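Local atomic coordinates of RavO (Legionella pneumophila subsp. pneumophila, PDB entry 6DM4), a protein that binds tyrosine-phosphorylated peptides, such as one from human Shc1, through its SH2 domain, the part described here. Residues F62-D66 and G67-I71; L99-M102 and A103-Q107. One frame throughout, in Å; residues are numbered along the deposited sequence.

Interaction 1 of 2, residues F62-D66 and G67-I71; sequences FQASD and GIHSI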
# COMPACT_ATOMS: atom_id res chain seq x y z
N PHE A 62 3.80 -4.81 18.67
CA PHE A 62 4.50 -3.91 19.57
C PHE A 62 5.14 -4.74 20.67
O PHE A 62 4.89 -5.94 20.80
CB PHE A 62 3.57 -2.84 20.15
CG PHE A 62 2.36 -3.39 20.84
CD1 PHE A 62 2.41 -3.76 22.18
CD2 PHE A 62 1.16 -3.53 20.16
CE1 PHE A 62 1.30 -4.27 22.82
CE2 PHE A 62 0.04 -4.04 20.80
CZ PHE A 62 0.12 -4.41 22.13
N GLN A 63 5.99 -4.09 21.46
CA GLN A 63 6.75 -4.77 22.50
C GLN A 63 6.43 -4.15 23.85
O GLN A 63 6.42 -2.93 24.00
CB GLN A 63 8.25 -4.69 22.22
CG GLN A 63 9.09 -5.51 23.19
CD GLN A 63 10.55 -5.56 22.79
OE1 GLN A 63 11.16 -6.62 22.76
NE2 GLN A 63 11.12 -4.40 22.48
N ALA A 64 6.18 -5.01 24.83
CA ALA A 64 6.12 -4.65 26.24
C ALA A 64 7.17 -5.47 26.99
O ALA A 64 7.94 -6.22 26.39
CB ALA A 64 4.72 -4.89 26.82
N SER A 65 7.19 -5.33 28.32
CA SER A 65 8.23 -5.99 29.11
C SER A 65 8.07 -7.51 29.11
O SER A 65 9.04 -8.22 29.42
CB SER A 65 8.23 -5.47 30.54
OG SER A 65 6.99 -5.70 31.18
N ASP A 66 6.90 -8.03 28.77
CA ASP A 66 6.69 -9.47 28.71
C ASP A 66 6.83 -10.03 27.30
O ASP A 66 6.60 -11.22 27.09
CB ASP A 66 5.32 -9.84 29.30
CG ASP A 66 4.17 -9.53 28.36
OD1 ASP A 66 4.31 -8.60 27.53
OD2 ASP A 66 3.13 -10.21 28.46
N GLY A 67 7.21 -9.20 26.33
CA GLY A 67 7.45 -9.69 24.99
C GLY A 67 6.66 -8.96 23.92
O GLY A 67 6.13 -7.87 24.15
N ILE A 68 6.59 -9.55 22.74
CA ILE A 68 5.93 -8.93 21.60
C ILE A 68 4.47 -9.34 21.60
O ILE A 68 4.13 -10.50 21.89
CB ILE A 68 6.63 -9.32 20.29
CG1 ILE A 68 8.01 -8.67 20.24
CG2 ILE A 68 5.82 -8.89 19.08
CD1 ILE A 68 9.05 -9.56 19.66
N HIS A 69 3.60 -8.38 21.32
CA HIS A 69 2.17 -8.59 21.16
C HIS A 69 1.75 -8.14 19.77
O HIS A 69 2.34 -7.22 19.19
CB HIS A 69 1.38 -7.82 22.22
CG HIS A 69 1.78 -8.14 23.63
ND1 HIS A 69 1.08 -9.03 24.41
CD2 HIS A 69 2.81 -7.71 24.38
CE1 HIS A 69 1.67 -9.13 25.60
NE2 HIS A 69 2.72 -8.33 25.60
N SER A 70 0.74 -8.80 19.23
CA SER A 70 0.24 -8.47 17.91
C SER A 70 -1.27 -8.34 17.93
O SER A 70 -1.95 -8.87 18.81
CB SER A 70 0.68 -9.52 16.87
OG SER A 70 2.07 -9.42 16.60
N ILE A 71 -1.79 -7.58 16.97
CA ILE A 71 -3.23 -7.41 16.75
C ILE A 71 -3.48 -7.60 15.26
O ILE A 71 -2.75 -7.04 14.44
CB ILE A 71 -3.72 -6.02 17.19
CG1 ILE A 71 -3.29 -5.70 18.62
CG2 ILE A 71 -5.24 -5.92 17.06
CD1 ILE A 71 -3.47 -4.24 18.98
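F62 and H69 face each other as a hydrogen-bonded pair near the end of a tight antiparallel hairpin, that of strands 55-64 and 67-76 in the central sheet of the SH2 domain. F62 N reaches H69 O at 2.9 Å and H69 N returns to F62 O. A64 and G67 form the next such pair, closed by a type I turn through S65 and D66; G67 N donates to A64 O from well above the carbonyl plane.

The polar side-chain contact is a His-carboxylate hydrogen bond: NE2 of H69 donates to the syn lone pair of D66 OD1 over a short 2.5 Å. The oxygen lies close to the imidazole plane and the carboxylate is nearly coplanar with the ring, which helps to set the ring's rotation and probably favours a positively charged imidazole.

Among apolar contacts, F62 holds CG between its backbone N and carbonyl carbon (chi1 55°), bringing one ring face over H69 CB, a CH-pi contact 4.0 Å from the centroid. I71 CD1 meets the ring edge.

F62 and H69 touch I109 and I116 of helix 101-119; I68 faces helix 25-34 across the sheet, and strand 67-76 meets the bound phosphopeptide through S70's backbone.

Interaction 2 of 2, residues L99-M102 and A103-Q107; sequences LGVM and ATLTQ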
# COMPACT_ATOMS: atom_id res chain seq x y z
N LEU A 99 -9.30 11.92 11.61
CA LEU A 99 -8.05 12.16 10.90
C LEU A 99 -7.63 10.98 10.02
O LEU A 99 -6.55 11.03 9.42
CB LEU A 99 -6.93 12.51 11.88
CG LEU A 99 -6.96 13.93 12.45
CD1 LEU A 99 -5.75 14.17 13.33
CD2 LEU A 99 -7.03 14.96 11.33
N GLY A 100 -8.43 9.94 9.93
CA GLY A 100 -8.21 8.91 8.93
C GLY A 100 -7.79 7.58 9.52
O GLY A 100 -7.80 7.35 10.73
N VAL A 101 -7.39 6.69 8.61
CA VAL A 101 -7.20 5.29 8.97
C VAL A 101 -5.99 5.12 9.88
O VAL A 101 -6.06 4.43 10.90
CB VAL A 101 -7.08 4.42 7.70
CG1 VAL A 101 -6.73 2.98 8.07
CG2 VAL A 101 -8.36 4.48 6.89
N MET A 102 -4.87 5.74 9.52
CA MET A 102 -3.68 5.58 10.35
C MET A 102 -3.89 6.21 11.72
O MET A 102 -3.44 5.67 12.74
CB MET A 102 -2.45 6.19 9.67
CG MET A 102 -1.67 5.25 8.75
SD MET A 102 -1.33 3.59 9.42
CE MET A 102 -0.63 3.98 11.02
N ALA A 103 -4.57 7.35 11.77
CA ALA A 103 -4.93 7.94 13.06
C ALA A 103 -5.79 6.99 13.87
O ALA A 103 -5.69 6.97 15.11
CB ALA A 103 -5.65 9.27 12.86
N THR A 104 -6.62 6.19 13.20
CA THR A 104 -7.48 5.24 13.90
C THR A 104 -6.68 4.06 14.44
O THR A 104 -6.76 3.73 15.63
CB THR A 104 -8.59 4.75 12.97
OG1 THR A 104 -9.35 5.87 12.50
CG2 THR A 104 -9.51 3.79 13.70
N LEU A 105 -5.90 3.42 13.56
CA LEU A 105 -5.08 2.29 13.97
C LEU A 105 -4.12 2.67 15.09
O LEU A 105 -3.94 1.91 16.05
CB LEU A 105 -4.32 1.74 12.76
CG LEU A 105 -5.16 0.92 11.78
CD1 LEU A 105 -4.38 0.68 10.49
CD2 LEU A 105 -5.59 -0.39 12.43
N THR A 106 -3.53 3.86 15.00
CA THR A 106 -2.61 4.31 16.04
C THR A 106 -3.29 4.34 17.40
O THR A 106 -2.72 3.88 18.40
CB THR A 106 -2.06 5.69 15.69
OG1 THR A 106 -1.28 5.60 14.49
CG2 THR A 106 -1.17 6.21 16.81
N GLN A 107 -4.52 4.85 17.46
CA GLN A 107 -5.25 4.87 18.73
C GLN A 107 -5.59 3.46 19.20
O GLN A 107 -5.46 3.16 20.39
CB GLN A 107 -6.52 5.72 18.60
CG GLN A 107 -6.24 7.19 18.43
CD GLN A 107 -5.44 7.76 19.59
OE1 GLN A 107 -5.75 7.49 20.75
NE2 GLN A 107 -4.42 8.55 19.28
O HOH W 1 -4.74 9.02 9.40
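L99, in the loop just before helix 101-119, packs against A103 of its first turn, and this helix start illustrates how a first turn is fastened by backbone, side chain and water together. CB of L99 lies 3.6 Å from CB of A103, and a water links the same two residues, donating to L99 O and accepting from A103 N at 2.9 Å. That amide, at the opening of the helix, thereby gains an acceptor.

G100 takes the N-cap position, with a positive phi of 112° that suits glycine, since a CB would press on the carbonyl oxygen of L99. Its carbonyl oxygen is gripped twice by T104, through the backbone N and through OG1 at 2.8 Å, the hydroxyl coming from above the carbonyl plane. T104 holds OG1 beside its own backbone N (chi1 -58°), and the same oxygen is also hydrogen-bonded to L97 N, tying the preceding loop to this turn.

V101 O receives the straight bond from L105 N, 2.8 Å long at 172°. The side chain of V101 lies beside that of L105, V101 CG1 touching L105 CD1 at 4.1 Å.

M102 O accepts from T106 N at 2.9 Å. Bent at chi2 and chi3, the methionine brings CE to 3.9 Å from T106 OG1.

V101 and L105 pack against helix 4-13, both touching I12, while E11 OE2 of that helix accepts from V101 N, a carboxylate probably favourable to the helix N-terminus. T106 instead touches F39, in the loop before strand 40-43.

How the interactions relate
Followed from the N terminus, the chain passes helices 4-13 and 25-34, strand 40-43 and the short helix 46-49 before interaction 1 closes the hairpin of strands 55-64 and 67-76. Strands 81-84 and 91-94 then complete the antiparallel sheet, and interaction 2 opens helix 101-119. The two contacts are local and in series, neither nested nor crossed, with centres about 20 Å apart and nearest atoms about 7 Å apart. Helix 101-119 links them: its first turn packs against helix 4-13, and its later residues cover the hairpin. F39 is a shared neighbour, touched by F62 and T106. The central sheet flanked by helices is the SH2 arrangement.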